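Local coordinates for protein group 3 allergen SMIPP-S YvT004A06 (Sarcoptes scabiei type hominis, PDB 3H7T) that adopts the trypsin-like fold of serine proteases but is an inactivated paralogue that probably lacks their peptide-cleaving activity, at residues G28-A33 with K100-I105; F35-A40 with Y86-T91; C42-K47 with I72-Y77; I51-G56 with V67-I72. One frame throughout, in Å; residues are numbered along the deposited sequence.

Contact 1 of 4, residues G28-A33 with K100-I105; sequences GSILTA and KTTKKI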
loop_
_atom_site.group_PDB
_atom_site.type_symbol
_atom_site.label_atom_id
_atom_site.label_comp_id
_atom_site.label_asym_id
_atom_site.label_seq_id
_atom_site.Cartn_x
_atom_site.Cartn_y
_atom_site.Cartn_z
ATOM N N GLY A 28 3.745 1.110 3.812
ATOM C CA GLY A 28 2.895 2.266 4.095
ATOM C C GLY A 28 3.431 3.486 3.365
ATOM O O GLY A 28 4.454 3.409 2.672
ATOM N N SER A 29 2.746 4.614 3.518
ATOM C CA SER A 29 3.191 5.853 2.897
ATOM C C SER A 29 2.915 7.056 3.819
ATOM O O SER A 29 1.889 7.086 4.506
ATOM C CB SER A 29 2.497 6.024 1.536
ATOM O OG SER A 29 3.357 6.680 0.617
ATOM N N ILE A 30 3.838 8.022 3.832
ATOM C CA ILE A 30 3.707 9.255 4.609
ATOM C C ILE A 30 2.706 10.215 3.972
ATOM O O ILE A 30 2.943 10.727 2.874
ATOM C CB ILE A 30 5.047 10.068 4.709
ATOM C CG1 ILE A 30 6.275 9.166 4.942
ATOM C CG2 ILE A 30 4.906 11.202 5.735
ATOM C CD1 ILE A 30 6.646 8.920 6.364
ATOM N N LEU A 31 1.618 10.493 4.685
ATOM C CA LEU A 31 0.689 11.550 4.273
ATOM C C LEU A 31 1.030 12.905 4.912
ATOM O O LEU A 31 1.060 13.939 4.228
ATOM C CB LEU A 31 -0.762 11.135 4.556
ATOM C CG LEU A 31 -1.255 9.928 3.747
ATOM C CD1 LEU A 31 -2.720 9.644 4.028
ATOM C CD2 LEU A 31 -1.016 10.107 2.246
ATOM N N THR A 32 1.273 12.890 6.222
ATOM C CA THR A 32 1.751 14.065 6.965
ATOM C C THR A 32 2.721 13.592 8.037
ATOM O O THR A 32 2.920 12.385 8.207
ATOM C CB THR A 32 0.605 14.868 7.661
ATOM O OG1 THR A 32 0.091 14.128 8.776
ATOM C CG2 THR A 32 -0.533 15.205 6.696
ATOM N N ALA A 33 3.296 14.535 8.779
ATOM C CA ALA A 33 4.235 14.218 9.853
ATOM C C ALA A 33 3.614 13.342 10.943
ATOM O O ALA A 33 4.325 12.725 11.732
ATOM C CB ALA A 33 4.800 15.502 10.454
ATOM N N LYS A 100 14.721 14.280 1.985
ATOM C CA LYS A 100 15.786 13.449 1.438
ATOM C C LYS A 100 15.375 11.983 1.503
ATOM O O LYS A 100 15.174 11.345 0.473
ATOM C CB LYS A 100 17.099 13.677 2.189
ATOM C CG LYS A 100 18.281 12.872 1.658
ATOM C CD LYS A 100 19.565 13.180 2.432
ATOM C CE LYS A 100 20.257 14.440 1.915
ATOM N NZ LYS A 100 20.886 14.238 0.574
ATOM N N THR A 101 15.240 11.467 2.722
ATOM C CA THR A 101 14.898 10.065 2.938
ATOM C C THR A 101 13.490 9.923 3.504
ATOM O O THR A 101 12.936 8.827 3.525
ATOM C CB THR A 101 15.895 9.378 3.905
ATOM O OG1 THR A 101 15.715 9.895 5.231
ATOM C CG2 THR A 101 17.340 9.597 3.459
ATOM N N THR A 102 12.922 11.032 3.976
ATOM C CA THR A 102 11.608 11.011 4.604
ATOM C C THR A 102 10.787 12.226 4.170
ATOM O O THR A 102 11.081 13.357 4.571
ATOM C CB THR A 102 11.714 10.943 6.149
ATOM O OG1 THR A 102 12.696 9.968 6.528
ATOM C CG2 THR A 102 10.383 10.556 6.758
ATOM N N LYS A 103 9.770 11.980 3.338
ATOM C CA LYS A 103 8.929 13.043 2.764
ATOM C C LYS A 103 7.475 12.606 2.693
ATOM O O LYS A 103 7.186 11.421 2.536
ATOM C CB LYS A 103 9.388 13.413 1.343
ATOM C CG LYS A 103 10.835 13.883 1.221
ATOM C CD LYS A 103 11.255 14.108 -0.231
ATOM C CE LYS A 103 10.733 15.421 -0.795
ATOM N NZ LYS A 103 11.135 15.586 -2.220
ATOM N N LYS A 104 6.554 13.567 2.770
ATOM C CA LYS A 104 5.145 13.248 2.560
ATOM C C LYS A 104 4.817 13.132 1.072
ATOM O O LYS A 104 5.436 13.792 0.232
ATOM C CB LYS A 104 4.209 14.239 3.277
ATOM C CG LYS A 104 4.376 15.703 2.915
ATOM C CD LYS A 104 3.351 16.559 3.662
ATOM C CE LYS A 104 3.665 18.038 3.568
ATOM N NZ LYS A 104 4.698 18.444 4.566
ATOM N N ILE A 105 3.859 12.264 0.757
ATOM C CA ILE A 105 3.326 12.132 -0.596
ATOM C C ILE A 105 1.943 12.775 -0.638
ATOM O O ILE A 105 1.128 12.544 0.252
ATOM C CB ILE A 105 3.239 10.631 -1.050
ATOM C CG1 ILE A 105 2.837 10.511 -2.527
ATOM C CG2 ILE A 105 2.262 9.835 -0.180
ATOM C CD1 ILE A 105 3.995 10.589 -3.505
HETATM O O HOH W 1 -0.123 14.123 1.795
#
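Ile30 and Ile105 join where strand 26-30 of the six-stranded antiparallel barrel, one of the two barrels of the trypsin fold, meets the loop that leads on towards the second. The two chain directions stand at about a right angle here, and they share one backbone bond rather than a ladder. Ile105 N donates to Ile30 O over 2.8 Å, almost straight at 174°. The tight part gathers round that bond. Ile105 CG2 is 3.3 Å from Ile30 O and also meets Ser29 OG, while Leu31 CD2 comes within 4.1 Å of the same methyl, the two side chains crossing obliquely. Leu196 of strand 195-200 and Trp14 pack on this buried side. Ile30 packs against the loop backbone, its CB 3.3 Å from Lys103 O. Chi1 of -41° sets Ile30 CG1 beside the backbone N; CD1 beyond it meets Thr102 CG2, the two side chains crossing at about a right angle. The solvent side is looser. The exposed Lys104 lays its CB and CD near Leu31 O before the chain leads on away from the strand. A water donates to both Leu31 O and Ile105 O, bridging the segments beside a classic beta bulge, in which Leu31 and Thr32 both face Phe35. Thr32 adds little to the contact, its N standing 4.4 Å from Lys104 CB.

Contact 2 of 4, residues F35-A40 with Y86-T91; sequences FVITAA and YAVIET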
loop_
_atom_site.group_PDB
_atom_site.type_symbol
_atom_site.label_atom_id
_atom_site.label_comp_id
_atom_site.label_asym_id
_atom_site.label_seq_id
_atom_site.Cartn_x
_atom_site.Cartn_y
_atom_site.Cartn_z
ATOM N N PHE A 35 0.587 11.286 10.142
ATOM C CA PHE A 35 -0.287 10.271 9.538
ATOM C C PHE A 35 0.365 9.408 8.448
ATOM O O PHE A 35 1.042 9.912 7.545
ATOM C CB PHE A 35 -1.566 10.917 9.000
ATOM C CG PHE A 35 -2.471 11.459 10.077
ATOM C CD1 PHE A 35 -3.330 10.613 10.776
ATOM C CD2 PHE A 35 -2.460 12.816 10.393
ATOM C CE1 PHE A 35 -4.166 11.111 11.781
ATOM C CE2 PHE A 35 -3.292 13.327 11.390
ATOM C CZ PHE A 35 -4.148 12.475 12.086
ATOM N N VAL A 36 0.126 8.104 8.543
ATOM C CA VAL A 36 0.589 7.143 7.553
ATOM C C VAL A 36 -0.605 6.341 7.040
ATOM O O VAL A 36 -1.515 6.035 7.806
ATOM C CB VAL A 36 1.669 6.203 8.157
ATOM C CG1 VAL A 36 1.803 4.902 7.353
ATOM C CG2 VAL A 36 3.010 6.924 8.246
ATOM N N ILE A 37 -0.609 6.021 5.745
ATOM C CA ILE A 37 -1.655 5.175 5.169
ATOM C C ILE A 37 -1.090 3.814 4.730
ATOM O O ILE A 37 -0.035 3.742 4.104
ATOM C CB ILE A 37 -2.416 5.873 4.010
ATOM C CG1 ILE A 37 -3.579 4.998 3.514
ATOM C CG2 ILE A 37 -1.465 6.280 2.869
ATOM C CD1 ILE A 37 -4.596 5.743 2.658
ATOM N N THR A 38 -1.816 2.757 5.073
ATOM C CA THR A 38 -1.453 1.384 4.722
ATOM C C THR A 38 -2.735 0.626 4.342
ATOM O O THR A 38 -3.798 1.244 4.206
ATOM C CB THR A 38 -0.653 0.702 5.891
ATOM O OG1 THR A 38 -0.130 -0.555 5.464
ATOM C CG2 THR A 38 -1.525 0.496 7.141
ATOM N N ALA A 39 -2.641 -0.688 4.133
ATOM C CA ALA A 39 -3.827 -1.500 3.859
ATOM C C ALA A 39 -4.514 -1.881 5.161
ATOM O O ALA A 39 -3.848 -2.110 6.167
ATOM C CB ALA A 39 -3.453 -2.760 3.086
ATOM N N ALA A 40 -5.842 -1.966 5.136
ATOM C CA ALA A 40 -6.603 -2.403 6.311
ATOM C C ALA A 40 -6.251 -3.822 6.760
ATOM O O ALA A 40 -6.136 -4.073 7.956
ATOM C CB ALA A 40 -8.082 -2.278 6.063
ATOM N N TYR A 86 -8.109 -0.026 3.292
ATOM C CA TYR A 86 -7.104 0.952 3.705
ATOM C C TYR A 86 -7.210 1.245 5.198
ATOM O O TYR A 86 -8.277 1.084 5.809
ATOM C CB TYR A 86 -7.214 2.241 2.885
ATOM C CG TYR A 86 -8.507 3.005 3.123
ATOM C CD1 TYR A 86 -8.531 4.126 3.948
ATOM C CD2 TYR A 86 -9.699 2.601 2.525
ATOM C CE1 TYR A 86 -9.715 4.829 4.176
ATOM C CE2 TYR A 86 -10.888 3.291 2.750
ATOM C CZ TYR A 86 -10.885 4.407 3.573
ATOM O OH TYR A 86 -12.051 5.099 3.800
ATOM N N ALA A 87 -6.088 1.641 5.793
ATOM C CA ALA A 87 -6.103 2.124 7.170
ATOM C C ALA A 87 -5.187 3.316 7.322
ATOM O O ALA A 87 -4.166 3.419 6.641
ATOM C CB ALA A 87 -5.711 1.029 8.140
ATOM N N VAL A 88 -5.563 4.225 8.210
ATOM C CA VAL A 88 -4.713 5.360 8.503
ATOM C C VAL A 88 -4.189 5.229 9.917
ATOM O O VAL A 88 -4.945 4.984 10.863
ATOM C CB VAL A 88 -5.421 6.710 8.276
ATOM C CG1 VAL A 88 -4.518 7.860 8.694
ATOM C CG2 VAL A 88 -5.823 6.848 6.810
ATOM N N ILE A 89 -2.879 5.369 10.039
ATOM C CA ILE A 89 -2.205 5.242 11.312
ATOM C C ILE A 89 -1.729 6.617 11.743
ATOM O O ILE A 89 -1.068 7.325 10.979
ATOM C CB ILE A 89 -1.008 4.255 11.223
ATOM C CG1 ILE A 89 -1.492 2.864 10.783
ATOM C CG2 ILE A 89 -0.280 4.172 12.565
ATOM C CD1 ILE A 89 -0.367 1.904 10.336
ATOM N N GLU A 90 -2.100 7.008 12.958
ATOM C CA GLU A 90 -1.543 8.212 13.565
ATOM C C GLU A 90 -0.377 7.805 14.462
ATOM O O GLU A 90 -0.498 6.869 15.252
ATOM C CB GLU A 90 -2.611 8.977 14.357
ATOM C CG GLU A 90 -2.086 10.246 15.019
ATOM C CD GLU A 90 -3.158 11.045 15.742
ATOM O OE1 GLU A 90 -4.350 10.661 15.707
ATOM O OE2 GLU A 90 -2.801 12.078 16.341
ATOM N N THR A 91 0.749 8.500 14.328
ATOM C CA THR A 91 1.947 8.187 15.111
ATOM C C THR A 91 1.901 8.813 16.505
ATOM O O THR A 91 1.206 9.819 16.727
ATOM C CB THR A 91 3.250 8.599 14.376
ATOM O OG1 THR A 91 3.235 10.004 14.087
ATOM C CG2 THR A 91 3.398 7.822 13.077
#
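The Phe35 ring lies side by side with Glu90, both side chains pointing the same way, with ring and carboxylate planes 40° apart. Its CE1 rests 3.7 Å from Glu90 CB, and its CD1 reaches Val88 CG1 at 3.7 Å. The Tyr86 ring lies beyond the other end of the pairing and meets the Tyr220 ring; Tyr86 CB is 4.4 Å from Ile37 CD1. Between the rings, strands 35-38 and 87-91 of the barrel run antiparallel. Val36 and Ile89 exchange two backbone bonds, Ile89 N to Val36 O being 2.7 Å, and Thr38 and Ala87 do the same, although Ala87 N stands 44° above the plane of the Thr38 carbonyl. Ile37 and Val88 turn to helix 221-228. On the other face Thr38 CG2 meets Ile89 CD1 at 3.7 Å, next to Val18 of strand 15-20, and Thr38 OG1 is bonded to Gly27 O. Extended, with CG anti to the backbone N (chi1 180°), Glu90 bonds Tyr73 OH through OE1. Tyr86 probably occupies the position of the triad aspartate of active trypsin-like relatives; a phenol in place of a carboxylate there is consistent with an inactivated protease.

Contact 3 of 4, residues C42-K47 with I72-Y77; sequences CVDGTK and IYIVRY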
loop_
_atom_site.group_PDB
_atom_site.type_symbol
_atom_site.label_atom_id
_atom_site.label_comp_id
_atom_site.label_asym_id
_atom_site.label_seq_id
_atom_site.Cartn_x
_atom_site.Cartn_y
_atom_site.Cartn_z
ATOM N N CYS A 42 -3.694 -5.219 7.065
ATOM C CA CYS A 42 -2.454 -5.223 7.828
ATOM C C CYS A 42 -2.682 -5.051 9.320
ATOM O O CYS A 42 -1.953 -5.621 10.127
ATOM C CB CYS A 42 -1.542 -4.091 7.346
ATOM S SG CYS A 42 -1.100 -4.202 5.597
ATOM N N VAL A 43 -3.683 -4.254 9.682
ATOM C CA VAL A 43 -3.791 -3.752 11.053
ATOM C C VAL A 43 -5.195 -3.844 11.662
ATOM O O VAL A 43 -5.403 -3.436 12.809
ATOM C CB VAL A 43 -3.267 -2.292 11.156
ATOM C CG1 VAL A 43 -1.761 -2.218 10.819
ATOM C CG2 VAL A 43 -4.082 -1.352 10.256
ATOM N N ASP A 44 -6.144 -4.378 10.894
ATOM C CA ASP A 44 -7.526 -4.555 11.344
ATOM C C ASP A 44 -7.600 -5.361 12.642
ATOM O O ASP A 44 -7.175 -6.513 12.688
ATOM C CB ASP A 44 -8.350 -5.249 10.255
ATOM C CG ASP A 44 -9.825 -5.352 10.605
ATOM O OD1 ASP A 44 -10.339 -4.472 11.327
ATOM O OD2 ASP A 44 -10.476 -6.311 10.143
ATOM N N GLY A 45 -8.136 -4.731 13.685
ATOM C CA GLY A 45 -8.322 -5.370 14.987
ATOM C C GLY A 45 -7.053 -5.478 15.817
ATOM O O GLY A 45 -7.011 -6.232 16.785
ATOM N N THR A 46 -6.027 -4.715 15.439
ATOM C CA THR A 46 -4.747 -4.713 16.143
ATOM C C THR A 46 -4.580 -3.429 16.950
ATOM O O THR A 46 -4.777 -2.322 16.435
ATOM C CB THR A 46 -3.554 -4.900 15.161
ATOM O OG1 THR A 46 -3.672 -6.167 14.505
ATOM C CG2 THR A 46 -2.218 -4.857 15.895
ATOM N N LYS A 47 -4.220 -3.599 18.222
ATOM C CA LYS A 47 -3.944 -2.485 19.130
ATOM C C LYS A 47 -2.757 -1.662 18.633
ATOM O O LYS A 47 -1.774 -2.232 18.157
ATOM C CB LYS A 47 -3.679 -3.008 20.548
ATOM C CG LYS A 47 -4.938 -3.479 21.273
ATOM C CD LYS A 47 -4.631 -3.995 22.671
ATOM C CE LYS A 47 -5.913 -4.222 23.466
ATOM N NZ LYS A 47 -5.635 -4.682 24.857
ATOM N N ILE A 72 -5.450 3.970 15.241
ATOM C CA ILE A 72 -5.675 3.296 13.972
ATOM C C ILE A 72 -7.083 3.638 13.479
ATOM O O ILE A 72 -8.059 3.456 14.207
ATOM C CB ILE A 72 -5.556 1.753 14.105
ATOM C CG1 ILE A 72 -4.212 1.327 14.734
ATOM C CG2 ILE A 72 -5.791 1.062 12.757
ATOM C CD1 ILE A 72 -2.965 1.864 14.041
ATOM N N TYR A 73 -7.181 4.117 12.244
ATOM C CA TYR A 73 -8.472 4.462 11.650
ATOM C C TYR A 73 -8.797 3.511 10.518
ATOM O O TYR A 73 -8.057 3.432 9.536
ATOM C CB TYR A 73 -8.467 5.906 11.148
ATOM C CG TYR A 73 -8.140 6.898 12.230
ATOM C CD1 TYR A 73 -9.155 7.544 12.941
ATOM C CD2 TYR A 73 -6.814 7.182 12.563
ATOM C CE1 TYR A 73 -8.855 8.453 13.947
ATOM C CE2 TYR A 73 -6.507 8.090 13.565
ATOM C CZ TYR A 73 -7.532 8.722 14.252
ATOM O OH TYR A 73 -7.227 9.617 15.249
ATOM N N ILE A 74 -9.895 2.776 10.689
ATOM C CA ILE A 74 -10.425 1.865 9.681
ATOM C C ILE A 74 -11.827 2.358 9.310
ATOM O O ILE A 74 -12.630 2.671 10.194
ATOM C CB ILE A 74 -10.542 0.419 10.229
ATOM C CG1 ILE A 74 -9.252 -0.026 10.945
ATOM C CG2 ILE A 74 -10.982 -0.551 9.130
ATOM C CD1 ILE A 74 -8.303 -0.902 10.126
ATOM N N VAL A 75 -12.119 2.435 8.013
ATOM C CA VAL A 75 -13.443 2.882 7.550
ATOM C C VAL A 75 -14.165 1.795 6.749
ATOM O O VAL A 75 -14.092 1.757 5.516
ATOM C CB VAL A 75 -13.367 4.210 6.742
ATOM C CG1 VAL A 75 -14.776 4.778 6.483
ATOM C CG2 VAL A 75 -12.506 5.236 7.463
ATOM N N ARG A 76 -14.853 0.913 7.473
ATOM C CA ARG A 76 -15.707 -0.141 6.897
ATOM C C ARG A 76 -14.960 -1.195 6.062
ATOM O O ARG A 76 -15.458 -1.656 5.029
ATOM C CB ARG A 76 -16.892 0.466 6.118
ATOM C CG ARG A 76 -17.740 1.469 6.932
ATOM C CD ARG A 76 -18.308 0.818 8.202
ATOM N NE ARG A 76 -19.138 -0.345 7.885
ATOM C CZ ARG A 76 -19.467 -1.299 8.752
ATOM N NH1 ARG A 76 -20.226 -2.318 8.361
ATOM N NH2 ARG A 76 -19.039 -1.242 10.009
ATOM N N TYR A 77 -13.775 -1.597 6.517
ATOM C CA TYR A 77 -13.070 -2.694 5.854
ATOM C C TYR A 77 -13.930 -3.954 5.861
ATOM O O TYR A 77 -14.446 -4.343 6.908
ATOM C CB TYR A 77 -11.726 -2.980 6.527
ATOM C CG TYR A 77 -10.983 -4.161 5.937
ATOM C CD1 TYR A 77 -10.768 -4.265 4.558
ATOM C CD2 TYR A 77 -10.460 -5.157 6.761
ATOM C CE1 TYR A 77 -10.071 -5.346 4.018
ATOM C CE2 TYR A 77 -9.759 -6.245 6.231
ATOM C CZ TYR A 77 -9.572 -6.327 4.866
ATOM O OH TYR A 77 -8.893 -7.388 4.345
HETATM O O HOH W 2 -13.499 -4.983 9.576
#
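A type II beta turn from Val43 to Thr46, following the short helix 40-43, lies against Ile72 and Ile74 of strand 65-74 of the barrel. The turn is closed by Thr46 N bonding to Val43 O at 3.0 Å, and Gly45 takes the positive phi (78°) that suits its third position. Cys42, just before it, is joined by a disulfide to Cys26, tying the helix to strand 26-30. Val43 supplies the apolar centre: its CG2, placed between the backbone N and the carbonyl carbon (chi1 -64° for CG1), meets Ile72 CG2 at 3.9 Å. The same Val43 methyl is 4.2 Å from Ile74 CD1, which also packs on Asp44 CA at 3.9 Å. Towards the outside the contact turns polar. Asp44 OD2 approaches the edge of the Tyr77 ring in its plane, 3.6 Å from CD2, with carboxylate and ring planes 89° apart. A water donates to Tyr77 O at 2.9 Å and, weakly, to the same carboxylate oxygen. The C-terminal residue Gln235 grips the turn, NE2 giving a bond to Asp44 OD1 and OE1 accepting one from Gly45 N. Each carboxylate oxygen thus has its own neighbour, OD1 an amide and OD2 a ring C-H edge and a weakly held water; the partly positive ring rim probably suits the negative oxygen, though less strongly than a true hydrogen bond would.

Contact 4 of 4, residues I51-G56 with V67-I72; sequences ISIHYG and VMAKKI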
loop_
_atom_site.group_PDB
_atom_site.type_symbol
_atom_site.label_atom_id
_atom_site.label_comp_id
_atom_site.label_asym_id
_atom_site.label_seq_id
_atom_site.Cartn_x
_atom_site.Cartn_y
_atom_site.Cartn_z
ATOM N N ILE A 51 1.966 -1.823 16.943
ATOM C CA ILE A 51 2.317 -1.363 15.598
ATOM C C ILE A 51 3.451 -0.335 15.621
ATOM O O ILE A 51 3.428 0.614 16.406
ATOM C CB ILE A 51 1.077 -0.801 14.852
ATOM C CG1 ILE A 51 0.016 -1.899 14.675
ATOM C CG2 ILE A 51 1.470 -0.208 13.489
ATOM C CD1 ILE A 51 -1.371 -1.371 14.304
ATOM N N SER A 52 4.438 -0.549 14.754
ATOM C CA SER A 52 5.571 0.355 14.596
ATOM C C SER A 52 5.656 0.855 13.154
ATOM O O SER A 52 5.356 0.120 12.212
ATOM C CB SER A 52 6.874 -0.357 14.980
ATOM O OG SER A 52 7.963 0.554 15.006
ATOM N N ILE A 53 6.057 2.112 12.997
ATOM C CA ILE A 53 6.288 2.706 11.687
ATOM C C ILE A 53 7.789 2.927 11.520
ATOM O O ILE A 53 8.402 3.664 12.302
ATOM C CB ILE A 53 5.512 4.044 11.508
ATOM C CG1 ILE A 53 4.001 3.797 11.502
ATOM C CG2 ILE A 53 5.915 4.752 10.218
ATOM C CD1 ILE A 53 3.361 3.916 12.886
ATOM N N HIS A 54 8.366 2.293 10.500
ATOM C CA HIS A 54 9.804 2.365 10.232
ATOM C C HIS A 54 10.032 3.228 8.999
ATOM O O HIS A 54 9.562 2.893 7.910
ATOM C CB HIS A 54 10.385 0.948 10.049
ATOM C CG HIS A 54 11.846 0.923 9.709
ATOM N ND1 HIS A 54 12.828 1.250 10.616
ATOM C CD2 HIS A 54 12.489 0.582 8.567
ATOM C CE1 HIS A 54 14.013 1.127 10.044
ATOM N NE2 HIS A 54 13.833 0.727 8.799
ATOM N N TYR A 55 10.738 4.346 9.183
ATOM C CA TYR A 55 10.931 5.336 8.124
ATOM C C TYR A 55 12.386 5.784 7.934
ATOM O O TYR A 55 13.222 5.612 8.827
ATOM C CB TYR A 55 10.015 6.552 8.346
ATOM C CG TYR A 55 10.339 7.471 9.517
ATOM C CD1 TYR A 55 11.224 8.540 9.365
ATOM C CD2 TYR A 55 9.718 7.304 10.756
ATOM C CE1 TYR A 55 11.501 9.404 10.416
ATOM C CE2 TYR A 55 9.991 8.158 11.820
ATOM C CZ TYR A 55 10.879 9.213 11.641
ATOM O OH TYR A 55 11.151 10.074 12.685
ATOM N N GLY A 56 12.669 6.346 6.759
ATOM C CA GLY A 56 13.980 6.903 6.435
ATOM C C GLY A 56 15.081 5.898 6.143
ATOM O O GLY A 56 16.259 6.236 6.217
ATOM N N VAL A 67 8.772 4.595 15.183
ATOM C CA VAL A 67 7.853 5.367 16.004
ATOM C C VAL A 67 6.594 4.527 16.190
ATOM O O VAL A 67 6.108 3.895 15.241
ATOM C CB VAL A 67 7.554 6.761 15.369
ATOM C CG1 VAL A 67 6.902 6.626 13.990
ATOM C CG2 VAL A 67 6.704 7.626 16.295
ATOM N N MET A 68 6.094 4.498 17.420
ATOM C CA MET A 68 4.924 3.704 17.763
ATOM C C MET A 68 3.656 4.340 17.197
ATOM O O MET A 68 3.589 5.559 17.015
ATOM C CB MET A 68 4.816 3.581 19.286
ATOM C CG MET A 68 4.552 2.168 19.804
ATOM S SD MET A 68 5.768 0.951 19.235
ATOM C CE MET A 68 5.859 -0.150 20.650
ATOM N N ALA A 69 2.658 3.509 16.909
ATOM C CA ALA A 69 1.337 4.009 16.525
ATOM C C ALA A 69 0.576 4.471 17.760
ATOM O O ALA A 69 0.734 3.902 18.844
ATOM C CB ALA A 69 0.554 2.939 15.804
ATOM N N LYS A 70 -0.243 5.504 17.583
ATOM C CA LYS A 70 -1.116 6.007 18.638
ATOM C C LYS A 70 -2.563 5.578 18.395
ATOM O O LYS A 70 -3.198 5.009 19.282
ATOM C CB LYS A 70 -1.016 7.533 18.725
ATOM C CG LYS A 70 -1.795 8.156 19.877
ATOM C CD LYS A 70 -1.311 9.568 20.174
ATOM C CE LYS A 70 -1.769 10.560 19.117
ATOM N NZ LYS A 70 -1.234 11.924 19.379
ATOM N N LYS A 71 -3.075 5.864 17.198
ATOM C CA LYS A 71 -4.443 5.511 16.818
ATOM C C LYS A 71 -4.491 4.874 15.427
ATOM O O LYS A 71 -3.685 5.200 14.553
ATOM C CB LYS A 71 -5.346 6.749 16.840
ATOM C CG LYS A 71 -5.485 7.420 18.204
ATOM C CD LYS A 71 -5.978 8.844 18.044
ATOM C CE LYS A 71 -5.721 9.683 19.287
ATOM N NZ LYS A 71 -6.021 11.124 19.042
ATOM N N ILE A 72 -5.450 3.970 15.241
ATOM C CA ILE A 72 -5.675 3.296 13.972
ATOM C C ILE A 72 -7.083 3.638 13.479
ATOM O O ILE A 72 -8.059 3.456 14.207
ATOM C CB ILE A 72 -5.556 1.753 14.105
ATOM C CG1 ILE A 72 -4.212 1.327 14.734
ATOM C CG2 ILE A 72 -5.791 1.062 12.757
ATOM C CD1 ILE A 72 -2.965 1.864 14.041
#
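Ile51 and Ile72 reach toward each other tip to tip, CD1 to CD1 at 3.6 Å. Nearer the backbone, Ile51 CB lies 3.9 Å from Ala69 CB, and Ile53 CD1 approaches that same small methyl from farther along strand 51-55. Val67 is the next partner. Its CG1, set between the backbone N and the carbonyl carbon (chi1 61°), is 3.8 Å from Ile53 CB and also faces the edge of the Tyr55 ring close to its plane, 4.1 Å from CE2. These apolar groups lie beside Ile89 and Thr91 of strand 87-91, while the Tyr55 hydroxyl is bonded to Lys96 N. The backbone is that of a beta hairpin, strands 51-55 and 65-74, on the barrel wall. Ile53 and Val67 form a hydrogen-bonded antiparallel pair, with Ile53 N to Val67 O 2.9 Å and Val67 N to Ile53 O 3.1 Å. Ala69 N adds a bond to Ile51 O, approaching 32° out of that carbonyl's plane. Ser52 and Met68, the non-hydrogen-bonded pair between, point to the other face. There the exposed Met68 chain, bent at chi2 and chi3, folds back so that SD comes 3.7 Å from Ile51 O. Past Ala69, Lys70 and Lys71 both face Glu90 of strand 87-91, a classic beta bulge on the other side of strand 65-74.

In the fold
All four contacts reach the same six-stranded barrel. Contact 2 is its most central, about 9 Å from the chain centre, and is a regular ladder with mostly apolar residues on both faces. Contact 4 pairs the neighbouring hairpin, farther out, mostly buried, with Met68 exposed; Ile89 CG2 of contact 2 packs on its Ala69 CB and Ile53 CD1. Contact 3, sharing Ile72 with contact 4, has no direct bond between its segments and mixes a small apolar patch with a partly exposed polar rim. Contact 1, mostly buried, brings in a loop, with one backbone bond, a water bridge and lysines on its solvent side; Thr102 CG2 touches Tyr55 of contact 4, and Ser29 N probably bonds to Ile37 O of contact 2.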